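Local coordinates for ribosome-inactivating protein (Lychnis chalcedonica, PDB 2G5X), which belongs to the plant ribosome-inactivating proteins, whose fold combines a mixed beta sheet with a largely helical part, at residues Leu133-Ser138 and Phe190-Arg195; Phe174-Asp179 and Ala194-Leu199; Asn201-Ile206 and Leu228-Tyr233. One frame throughout, in Å; residues are numbered along the deposited sequence.

Interaction 1 (Leu133-Ser138 and Phe190-Arg195)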
loop_
_atom_site.group_PDB
_atom_site.type_symbol
_atom_site.label_atom_id
_atom_site.label_comp_id
_atom_site.label_asym_id
_atom_site.label_seq_id
_atom_site.Cartn_x
_atom_site.Cartn_y
_atom_site.Cartn_z
ATOM N N LEU A 133 -4.358 -1.920 -14.783
ATOM C CA LEU A 133 -2.966 -2.120 -14.394
ATOM C C LEU A 133 -2.753 -3.599 -14.056
ATOM O O LEU A 133 -3.527 -4.183 -13.292
ATOM C CB LEU A 133 -2.636 -1.262 -13.169
ATOM C CG LEU A 133 -1.296 -1.512 -12.470
ATOM C CD1 LEU A 133 -0.141 -1.211 -13.410
ATOM C CD2 LEU A 133 -1.216 -0.641 -11.227
ATOM N N SER A 134 -1.716 -4.205 -14.631
ATOM C CA SER A 134 -1.418 -5.611 -14.370
ATOM C C SER A 134 -0.908 -5.789 -12.937
ATOM O O SER A 134 0.106 -5.206 -12.558
ATOM C CB SER A 134 -0.370 -6.115 -15.365
ATOM O OG SER A 134 -0.955 -6.443 -16.609
ATOM N N LEU A 135 -1.616 -6.605 -12.158
ATOM C CA LEU A 135 -1.269 -6.866 -10.762
ATOM C C LEU A 135 -0.799 -8.306 -10.553
ATOM O O LEU A 135 -1.147 -9.196 -11.326
ATOM C CB LEU A 135 -2.489 -6.619 -9.871
ATOM C CG LEU A 135 -3.258 -5.309 -10.065
ATOM C CD1 LEU A 135 -4.494 -5.316 -9.175
ATOM C CD2 LEU A 135 -2.361 -4.122 -9.751
ATOM N N GLY A 136 -0.017 -8.525 -9.499
ATOM C CA GLY A 136 0.471 -9.861 -9.201
ATOM C C GLY A 136 1.935 -9.884 -8.802
ATOM O O GLY A 136 2.637 -8.885 -8.940
ATOM N N VAL A 137 2.396 -11.027 -8.303
ATOM C CA VAL A 137 3.785 -11.174 -7.878
ATOM C C VAL A 137 4.820 -10.815 -8.949
ATOM O O VAL A 137 5.728 -10.023 -8.693
ATOM C CB VAL A 137 4.046 -12.613 -7.366
ATOM C CG1 VAL A 137 5.539 -12.831 -7.120
ATOM C CG2 VAL A 137 3.263 -12.839 -6.076
ATOM N N SER A 138 4.692 -11.388 -10.142
ATOM C CA SER A 138 5.644 -11.099 -11.209
ATOM C C SER A 138 5.615 -9.627 -11.609
ATOM O O SER A 138 6.659 -9.019 -11.839
ATOM C CB SER A 138 5.355 -11.974 -12.430
ATOM O OG SER A 138 5.435 -13.345 -12.082
ATOM N N PHE A 190 -3.354 -10.221 -13.082
ATOM C CA PHE A 190 -4.759 -9.930 -13.335
ATOM C C PHE A 190 -5.018 -8.433 -13.213
ATOM O O PHE A 190 -4.191 -7.692 -12.677
ATOM C CB PHE A 190 -5.671 -10.698 -12.362
ATOM C CG PHE A 190 -5.668 -10.158 -10.953
ATOM C CD1 PHE A 190 -4.591 -10.390 -10.100
ATOM C CD2 PHE A 190 -6.746 -9.413 -10.482
ATOM C CE1 PHE A 190 -4.592 -9.886 -8.798
ATOM C CE2 PHE A 190 -6.757 -8.904 -9.185
ATOM C CZ PHE A 190 -5.677 -9.141 -8.340
ATOM N N GLU A 191 -6.167 -8.002 -13.727
ATOM C CA GLU A 191 -6.577 -6.601 -13.686
ATOM C C GLU A 191 -7.756 -6.464 -12.717
ATOM O O GLU A 191 -8.669 -7.291 -12.724
ATOM C CB GLU A 191 -6.986 -6.145 -15.093
ATOM C CG GLU A 191 -5.862 -6.258 -16.118
ATOM C CD GLU A 191 -6.311 -5.941 -17.535
ATOM O OE1 GLU A 191 -5.444 -5.913 -18.433
ATOM O OE2 GLU A 191 -7.522 -5.726 -17.753
ATOM N N ALA A 192 -7.732 -5.425 -11.885
ATOM C CA ALA A 192 -8.789 -5.209 -10.896
ATOM C C ALA A 192 -10.191 -5.043 -11.487
ATOM O O ALA A 192 -11.144 -5.655 -11.010
ATOM C CB ALA A 192 -8.448 -3.999 -10.023
ATOM N N GLY A 193 -10.318 -4.208 -12.512
ATOM C CA GLY A 193 -11.624 -3.999 -13.116
ATOM C C GLY A 193 -12.420 -2.878 -12.470
ATOM O O GLY A 193 -12.071 -2.394 -11.388
ATOM N N ALA A 194 -13.509 -2.485 -13.124
ATOM C CA ALA A 194 -14.358 -1.396 -12.655
ATOM C C ALA A 194 -15.114 -1.617 -11.343
ATOM O O ALA A 194 -15.210 -0.695 -10.534
ATOM C CB ALA A 194 -15.345 -1.008 -13.756
ATOM N N ARG A 195 -15.654 -2.816 -11.122
ATOM C CA ARG A 195 -16.410 -3.050 -9.894
ATOM C C ARG A 195 -15.525 -2.990 -8.651
ATOM O O ARG A 195 -15.905 -2.385 -7.644
ATOM C CB ARG A 195 -17.156 -4.392 -9.950
ATOM C CG ARG A 195 -18.162 -4.548 -8.812
ATOM C CD ARG A 195 -18.995 -5.821 -8.905
ATOM N NE ARG A 195 -19.838 -5.971 -7.720
ATOM C CZ ARG A 195 -20.963 -5.296 -7.498
ATOM N NH1 ARG A 195 -21.410 -4.416 -8.389
ATOM N NH2 ARG A 195 -21.634 -5.482 -6.368
HETATM O O HOH W 1 -5.633 -3.402 -11.740
HETATM O O HOH W 2 -2.973 -6.893 -17.961
#
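Leu135 and Phe190 pair as a single antiparallel bridge of the hydrogen-bonded kind, their CA atoms 5.3 Å apart. Leu135 N gives its hydrogen to Phe190 O at 2.8 Å, and Phe190 N returns one to Leu135 O at 3.0 Å. The side chain of Phe190 leaves its backbone away from the other segment, yet a chi1 of 74° sets CG between the backbone N and the carbonyl carbon, and its end comes nearer. One face of the ring is then covered by Leu135, whose CB lies 4.0 Å from Phe190 CE1, while Leu135 CD1 reaches over to Phe190 CZ at 4.1 Å. Val181 and Arg184 of helix 175-184 also touch this ring. Beyond the bridge the two backbones part and water takes over. One molecule donates to Leu133 O and accepts from Ala192 N, extending the pairing indirectly; in the Ser134 conformer given, a second lies between Ser134 OG and Glu191 OE1, donating to the latter at 2.7 Å, with the serine side less certain. Leu133 turns the other way, into Leu162 and Ile163 of helix 154-173. Gly136, with a positive phi of 137°, follows the bridge as the N-cap residue of helix 137-145. The arrangement is that of an isolated beta bridge tying together two loops, each leading into a helix, in the helical part of the ribosome-inactivating protein fold.

Interaction 2 (Phe174-Asp179 and Ala194-Leu199)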
loop_
_atom_site.group_PDB
_atom_site.type_symbol
_atom_site.label_atom_id
_atom_site.label_comp_id
_atom_site.label_asym_id
_atom_site.label_seq_id
_atom_site.Cartn_x
_atom_site.Cartn_y
_atom_site.Cartn_z
ATOM N N PHE A 174 -9.667 -4.446 2.246
ATOM C CA PHE A 174 -10.715 -5.375 1.808
ATOM C C PHE A 174 -10.338 -6.851 1.740
ATOM O O PHE A 174 -9.500 -7.240 0.925
ATOM C CB PHE A 174 -11.205 -4.958 0.417
ATOM C CG PHE A 174 -11.832 -3.594 0.370
ATOM C CD1 PHE A 174 -13.198 -3.438 0.579
ATOM C CD2 PHE A 174 -11.056 -2.465 0.119
ATOM C CE1 PHE A 174 -13.787 -2.177 0.536
ATOM C CE2 PHE A 174 -11.633 -1.197 0.074
ATOM C CZ PHE A 174 -13.005 -1.052 0.283
ATOM N N LYS A 175 -10.978 -7.676 2.569
ATOM C CA LYS A 175 -10.713 -9.114 2.555
ATOM C C LYS A 175 -11.020 -9.682 1.164
ATOM O O LYS A 175 -10.359 -10.615 0.702
ATOM C CB LYS A 175 -11.577 -9.839 3.597
ATOM C CG LYS A 175 -11.229 -9.525 5.052
ATOM C CD LYS A 175 -9.864 -10.074 5.430
ATOM C CE LYS A 175 -9.837 -11.598 5.336
ATOM N NZ LYS A 175 -8.484 -12.155 5.645
ATOM N N TYR A 176 -12.025 -9.117 0.504
ATOM C CA TYR A 176 -12.416 -9.560 -0.834
ATOM C C TYR A 176 -11.266 -9.379 -1.826
ATOM O O TYR A 176 -11.039 -10.226 -2.687
ATOM C CB TYR A 176 -13.631 -8.759 -1.319
ATOM C CG TYR A 176 -14.221 -9.246 -2.631
ATOM C CD1 TYR A 176 -15.189 -10.249 -2.654
ATOM C CD2 TYR A 176 -13.803 -8.707 -3.848
ATOM C CE1 TYR A 176 -15.733 -10.704 -3.859
ATOM C CE2 TYR A 176 -14.336 -9.157 -5.058
ATOM C CZ TYR A 176 -15.301 -10.154 -5.055
ATOM O OH TYR A 176 -15.835 -10.598 -6.246
ATOM N N ILE A 177 -10.544 -8.269 -1.703
ATOM C CA ILE A 177 -9.431 -7.984 -2.600
ATOM C C ILE A 177 -8.228 -8.861 -2.265
ATOM O O ILE A 177 -7.520 -9.316 -3.157
ATOM C CB ILE A 177 -9.069 -6.485 -2.554
ATOM C CG1 ILE A 177 -10.271 -5.675 -3.059
ATOM C CG2 ILE A 177 -7.833 -6.208 -3.401
ATOM C CD1 ILE A 177 -10.078 -4.174 -3.059
ATOM N N GLU A 178 -8.006 -9.112 -0.978
ATOM C CA GLU A 178 -6.915 -9.987 -0.574
ATOM C C GLU A 178 -7.179 -11.333 -1.248
ATOM O O GLU A 178 -6.277 -11.940 -1.828
ATOM C CB GLU A 178 -6.905 -10.173 0.951
ATOM C CG GLU A 178 -6.047 -11.348 1.410
ATOM C CD GLU A 178 -6.120 -11.605 2.907
ATOM O OE1 GLU A 178 -6.948 -10.977 3.598
ATOM O OE2 GLU A 178 -5.346 -12.451 3.394
ATOM N N ASP A 179 -8.431 -11.784 -1.183
ATOM C CA ASP A 179 -8.812 -13.062 -1.771
ATOM C C ASP A 179 -8.566 -13.095 -3.278
ATOM O O ASP A 179 -8.157 -14.120 -3.823
ATOM C CB ASP A 179 -10.282 -13.364 -1.474
ATOM C CG ASP A 179 -10.464 -14.133 -0.182
ATOM O OD1 ASP A 179 -11.627 -14.408 0.194
ATOM O OD2 ASP A 179 -9.446 -14.451 0.462
ATOM N N ALA A 194 -13.509 -2.485 -13.124
ATOM C CA ALA A 194 -14.358 -1.396 -12.655
ATOM C C ALA A 194 -15.114 -1.617 -11.343
ATOM O O ALA A 194 -15.210 -0.695 -10.534
ATOM C CB ALA A 194 -15.345 -1.008 -13.756
ATOM N N ARG A 195 -15.654 -2.816 -11.122
ATOM C CA ARG A 195 -16.410 -3.050 -9.894
ATOM C C ARG A 195 -15.525 -2.990 -8.651
ATOM O O ARG A 195 -15.905 -2.385 -7.644
ATOM C CB ARG A 195 -17.156 -4.392 -9.950
ATOM C CG ARG A 195 -18.162 -4.548 -8.812
ATOM C CD ARG A 195 -18.995 -5.821 -8.905
ATOM N NE ARG A 195 -19.838 -5.971 -7.720
ATOM C CZ ARG A 195 -20.963 -5.296 -7.498
ATOM N NH1 ARG A 195 -21.410 -4.416 -8.389
ATOM N NH2 ARG A 195 -21.634 -5.482 -6.368
ATOM N N ILE A 196 -14.350 -3.613 -8.716
ATOM C CA ILE A 196 -13.427 -3.590 -7.584
ATOM C C ILE A 196 -12.936 -2.168 -7.337
ATOM O O ILE A 196 -12.715 -1.772 -6.195
ATOM C CB ILE A 196 -12.208 -4.523 -7.817
ATOM C CG1 ILE A 196 -12.634 -5.978 -7.616
ATOM C CG2 ILE A 196 -11.071 -4.159 -6.859
ATOM C CD1 ILE A 196 -11.548 -6.994 -7.909
ATOM N N THR A 197 -12.768 -1.400 -8.409
ATOM C CA THR A 197 -12.317 -0.020 -8.277
ATOM C C THR A 197 -13.375 0.799 -7.525
ATOM O O THR A 197 -13.042 1.626 -6.676
ATOM C CB THR A 197 -12.037 0.609 -9.665
ATOM O OG1 THR A 197 -10.972 -0.110 -10.307
ATOM C CG2 THR A 197 -11.631 2.070 -9.522
ATOM N N LEU A 198 -14.649 0.557 -7.827
ATOM C CA LEU A 198 -15.738 1.272 -7.157
ATOM C C LEU A 198 -15.850 0.806 -5.704
ATOM O O LEU A 198 -16.153 1.595 -4.805
ATOM C CB LEU A 198 -17.062 1.032 -7.887
ATOM C CG LEU A 198 -18.277 1.807 -7.367
ATOM C CD1 LEU A 198 -18.006 3.306 -7.433
ATOM C CD2 LEU A 198 -19.499 1.451 -8.205
ATOM N N LEU A 199 -15.613 -0.484 -5.482
ATOM C CA LEU A 199 -15.659 -1.038 -4.134
ATOM C C LEU A 199 -14.615 -0.321 -3.277
ATOM O O LEU A 199 -14.904 0.117 -2.159
ATOM C CB LEU A 199 -15.354 -2.539 -4.173
ATOM C CG LEU A 199 -15.160 -3.247 -2.831
ATOM C CD1 LEU A 199 -16.426 -3.137 -1.975
ATOM C CD2 LEU A 199 -14.819 -4.704 -3.089
#
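Phe174 and Leu199 slide past each other in opposite directions, the aromatic ring running toward one helix as the leucine runs toward the other. Leu199 CG and CD1 both lie 3.8 Å from Phe174 CE1. Further out, Phe174 CZ comes to 3.3 Å from Leu199 O, an oblique approach of a ring carbon to a main-chain carbonyl. Leu199 divides its two methyl groups between two rings: chi1 of 171° sets CG anti to the backbone N, and chi2 of 61° then turns CD1 to Phe174 and CD2 to Tyr176 CD2, at 4.2 Å. Here two helices of the ribosome-inactivating protein fold, with Phe174 as the residue just before helix 175-184, pack mainly through apolar side chains; the axes of segments 175-179 and 194-199 run roughly antiparallel, at 145°, and come no closer than 11.4 Å. No hydrogen bond joins the two segments. At the adjacent CE2 of Tyr176, the ring edge meets Ile196 CG1, which lies near the ring plane and 4.4 Å away, a looser touch. Ile196 sends its other branch, CG2, obliquely across Ile177, meeting CD1 at 3.9 Å. Lys175 and Glu178 of helix 175-184 take no part in this contact: Lys175 NZ forms a salt bridge to Glu178 OE1, which also pairs with Arg21 of helix 10-25. Ile206 of helix 203-210 packs against both Phe174 and Leu199.

Interaction 3 (Asn201-Ile206 and Leu228-Tyr233)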
loop_
_atom_site.group_PDB
_atom_site.type_symbol
_atom_site.label_atom_id
_atom_site.label_comp_id
_atom_site.label_asym_id
_atom_site.label_seq_id
_atom_site.Cartn_x
_atom_site.Cartn_y
_atom_site.Cartn_z
ATOM N N ASN A 201 -13.317 2.591 -3.704
ATOM C CA ASN A 201 -13.705 3.977 -3.466
ATOM C C ASN A 201 -14.676 4.128 -2.298
ATOM O O ASN A 201 -14.728 5.185 -1.666
ATOM C CB ASN A 201 -14.342 4.582 -4.720
ATOM C CG ASN A 201 -13.354 4.748 -5.857
ATOM O OD1 ASN A 201 -12.142 4.693 -5.656
ATOM N ND2 ASN A 201 -13.870 4.975 -7.058
ATOM N N ASN A 202 -15.433 3.069 -2.010
ATOM C CA ASN A 202 -16.422 3.093 -0.933
ATOM C C ASN A 202 -15.934 2.580 0.427
ATOM O O ASN A 202 -16.745 2.195 1.271
ATOM C CB ASN A 202 -17.664 2.290 -1.345
ATOM C CG ASN A 202 -18.575 3.059 -2.290
ATOM O OD1 ASN A 202 -18.391 3.047 -3.510
ATOM N ND2 ASN A 202 -19.562 3.739 -1.721
ATOM N N TRP A 203 -14.624 2.585 0.651
ATOM C CA TRP A 203 -14.085 2.108 1.924
ATOM C C TRP A 203 -14.687 2.848 3.120
ATOM O O TRP A 203 -15.088 2.227 4.105
ATOM C CB TRP A 203 -12.554 2.243 1.938
ATOM C CG TRP A 203 -11.905 1.769 3.213
ATOM C CD1 TRP A 203 -12.216 0.644 3.926
ATOM C CD2 TRP A 203 -10.809 2.387 3.900
ATOM N NE1 TRP A 203 -11.383 0.524 5.013
ATOM C CE2 TRP A 203 -10.508 1.579 5.020
ATOM C CE3 TRP A 203 -10.050 3.545 3.676
ATOM C CZ2 TRP A 203 -9.481 1.893 5.916
ATOM C CZ3 TRP A 203 -9.026 3.857 4.568
ATOM C CH2 TRP A 203 -8.752 3.031 5.673
ATOM N N SER A 204 -14.762 4.173 3.032
ATOM C CA SER A 204 -15.310 4.974 4.125
ATOM C C SER A 204 -16.792 4.707 4.393
ATOM O O SER A 204 -17.206 4.567 5.548
ATOM C CB SER A 204 -15.104 6.466 3.839
ATOM O OG SER A 204 -15.651 7.260 4.880
ATOM N N LYS A 205 -17.593 4.634 3.335
ATOM C CA LYS A 205 -19.024 4.399 3.501
ATOM C C LYS A 205 -19.340 3.039 4.113
ATOM O O LYS A 205 -20.275 2.910 4.902
ATOM C CB LYS A 205 -19.749 4.568 2.163
ATOM C CG LYS A 205 -19.800 6.021 1.700
ATOM C CD LYS A 205 -20.544 6.178 0.390
ATOM C CE LYS A 205 -20.592 7.641 -0.033
ATOM N NZ LYS A 205 -21.299 8.482 0.974
ATOM N N ILE A 206 -18.558 2.027 3.754
ATOM C CA ILE A 206 -18.759 0.688 4.294
ATOM C C ILE A 206 -18.290 0.681 5.744
ATOM O O ILE A 206 -18.953 0.121 6.621
ATOM C CB ILE A 206 -17.969 -0.360 3.483
ATOM C CG1 ILE A 206 -18.537 -0.437 2.062
ATOM C CG2 ILE A 206 -18.041 -1.726 4.170
ATOM C CD1 ILE A 206 -17.669 -1.218 1.085
ATOM N N LEU A 228 -14.634 -6.088 5.520
ATOM C CA LEU A 228 -13.403 -5.320 5.688
ATOM C C LEU A 228 -12.351 -5.960 6.588
ATOM O O LEU A 228 -12.676 -6.669 7.542
ATOM C CB LEU A 228 -13.736 -3.921 6.211
ATOM C CG LEU A 228 -14.715 -3.127 5.346
ATOM C CD1 LEU A 228 -14.917 -1.748 5.944
ATOM C CD2 LEU A 228 -14.189 -3.017 3.920
ATOM N N GLY A 229 -11.086 -5.711 6.254
ATOM C CA GLY A 229 -9.976 -6.224 7.038
ATOM C C GLY A 229 -9.394 -5.120 7.907
ATOM O O GLY A 229 -8.603 -5.376 8.813
ATOM N N LEU A 230 -9.790 -3.884 7.618
ATOM C CA LEU A 230 -9.338 -2.712 8.363
ATOM C C LEU A 230 -10.437 -1.663 8.258
ATOM O O LEU A 230 -10.935 -1.391 7.165
ATOM C CB LEU A 230 -8.036 -2.155 7.759
ATOM C CG LEU A 230 -7.486 -0.852 8.358
ATOM C CD1 LEU A 230 -7.006 -1.101 9.784
ATOM C CD2 LEU A 230 -6.330 -0.328 7.505
ATOM N N LEU A 231 -10.829 -1.083 9.387
ATOM C CA LEU A 231 -11.870 -0.064 9.370
ATOM C C LEU A 231 -11.269 1.320 9.495
ATOM O O LEU A 231 -10.218 1.502 10.103
ATOM C CB LEU A 231 -12.861 -0.259 10.527
ATOM C CG LEU A 231 -13.661 -1.557 10.643
ATOM C CD1 LEU A 231 -14.684 -1.405 11.759
ATOM C CD2 LEU A 231 -14.366 -1.862 9.334
ATOM N N LEU A 232 -11.946 2.294 8.903
ATOM C CA LEU A 232 -11.518 3.677 8.998
ATOM C C LEU A 232 -12.183 4.197 10.274
ATOM O O LEU A 232 -13.223 3.684 10.692
ATOM C CB LEU A 232 -12.024 4.468 7.787
ATOM C CG LEU A 232 -11.708 5.965 7.705
ATOM C CD1 LEU A 232 -10.231 6.160 7.407
ATOM C CD2 LEU A 232 -12.554 6.608 6.613
ATOM N N TYR A 233 -11.575 5.192 10.907
ATOM C CA TYR A 233 -12.149 5.782 12.109
ATOM C C TYR A 233 -13.543 6.299 11.740
ATOM O O TYR A 233 -13.845 6.485 10.560
ATOM C CB TYR A 233 -11.262 6.939 12.573
ATOM C CG TYR A 233 -10.977 7.938 11.476
ATOM C CD1 TYR A 233 -11.906 8.922 11.143
ATOM C CD2 TYR A 233 -9.793 7.874 10.740
ATOM C CE1 TYR A 233 -11.668 9.818 10.101
ATOM C CE2 TYR A 233 -9.544 8.765 9.698
ATOM C CZ TYR A 233 -10.487 9.732 9.386
ATOM O OH TYR A 233 -10.250 10.611 8.355
#
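Trp203 meets Leu230 and Leu232 in two different ways, by its edge and by its face, and the tight part of the contact is built round its indole. At the edge, NE1 donates to Leu230 O at 2.9 Å, with an N-H...O angle of 162° and the oxygen almost exactly in the ring plane. The donor is tilted 28° from the plane of the carbonyl. Over one face of the six-membered ring sits Leu232 CB, in a CH-pi contact 4.1 Å from the centroid, and the two side chains cross at about a right angle; Leu232 CD1 lies 3.8 Å from Trp203 CZ3. Having CG anti to the backbone N, at a chi1 of -180°, starts the indole on its way from the helix to the extended segment. Close by, Leu228 CD1 fits against Ile206 CG2 at 3.6 Å and also touches Trp203 CD1. Phe174 meets the tryptophan with its ring inclined, and Arg173 forms a cation-pi contact with it. Toward the outside there are fewer partners and greater exposure. There the partly exposed Ser204 brings CB and OG against a single methyl group, Leu232 CD2, 3.6 Å from OG, and Leu232 is itself partly exposed. The chemistry implies a directional lock within an apolar setting: the one hydrogen bond between the segments satisfies the buried indole N-H and fixes the edge of the ring, while leucine carbons pack around the indole and Ile206 backs Leu228.

How the interactions relate
Interactions 1 and 2 both use helix 193-201: interaction 1 pairs the residues leading into it, and interaction 2 packs its residues Ile196 and Leu199 against helix 175-184. Interaction 3 begins at the end of that helix and joins the next, 203-210, to the C-terminal segment. Interactions 2 and 3 are buried and touch directly, Phe174 CE1 lying 3.5 Å from Leu228 CD2, so they form one continuous apolar region. Interaction 1 is only partly buried, with its centre about 21 Å from that of interaction 3. The chemistry follows: backbone pairing and water bridges in interaction 1, mainly apolar packing in interaction 2, and apolar packing with one side-chain-to-backbone hydrogen bond in interaction 3.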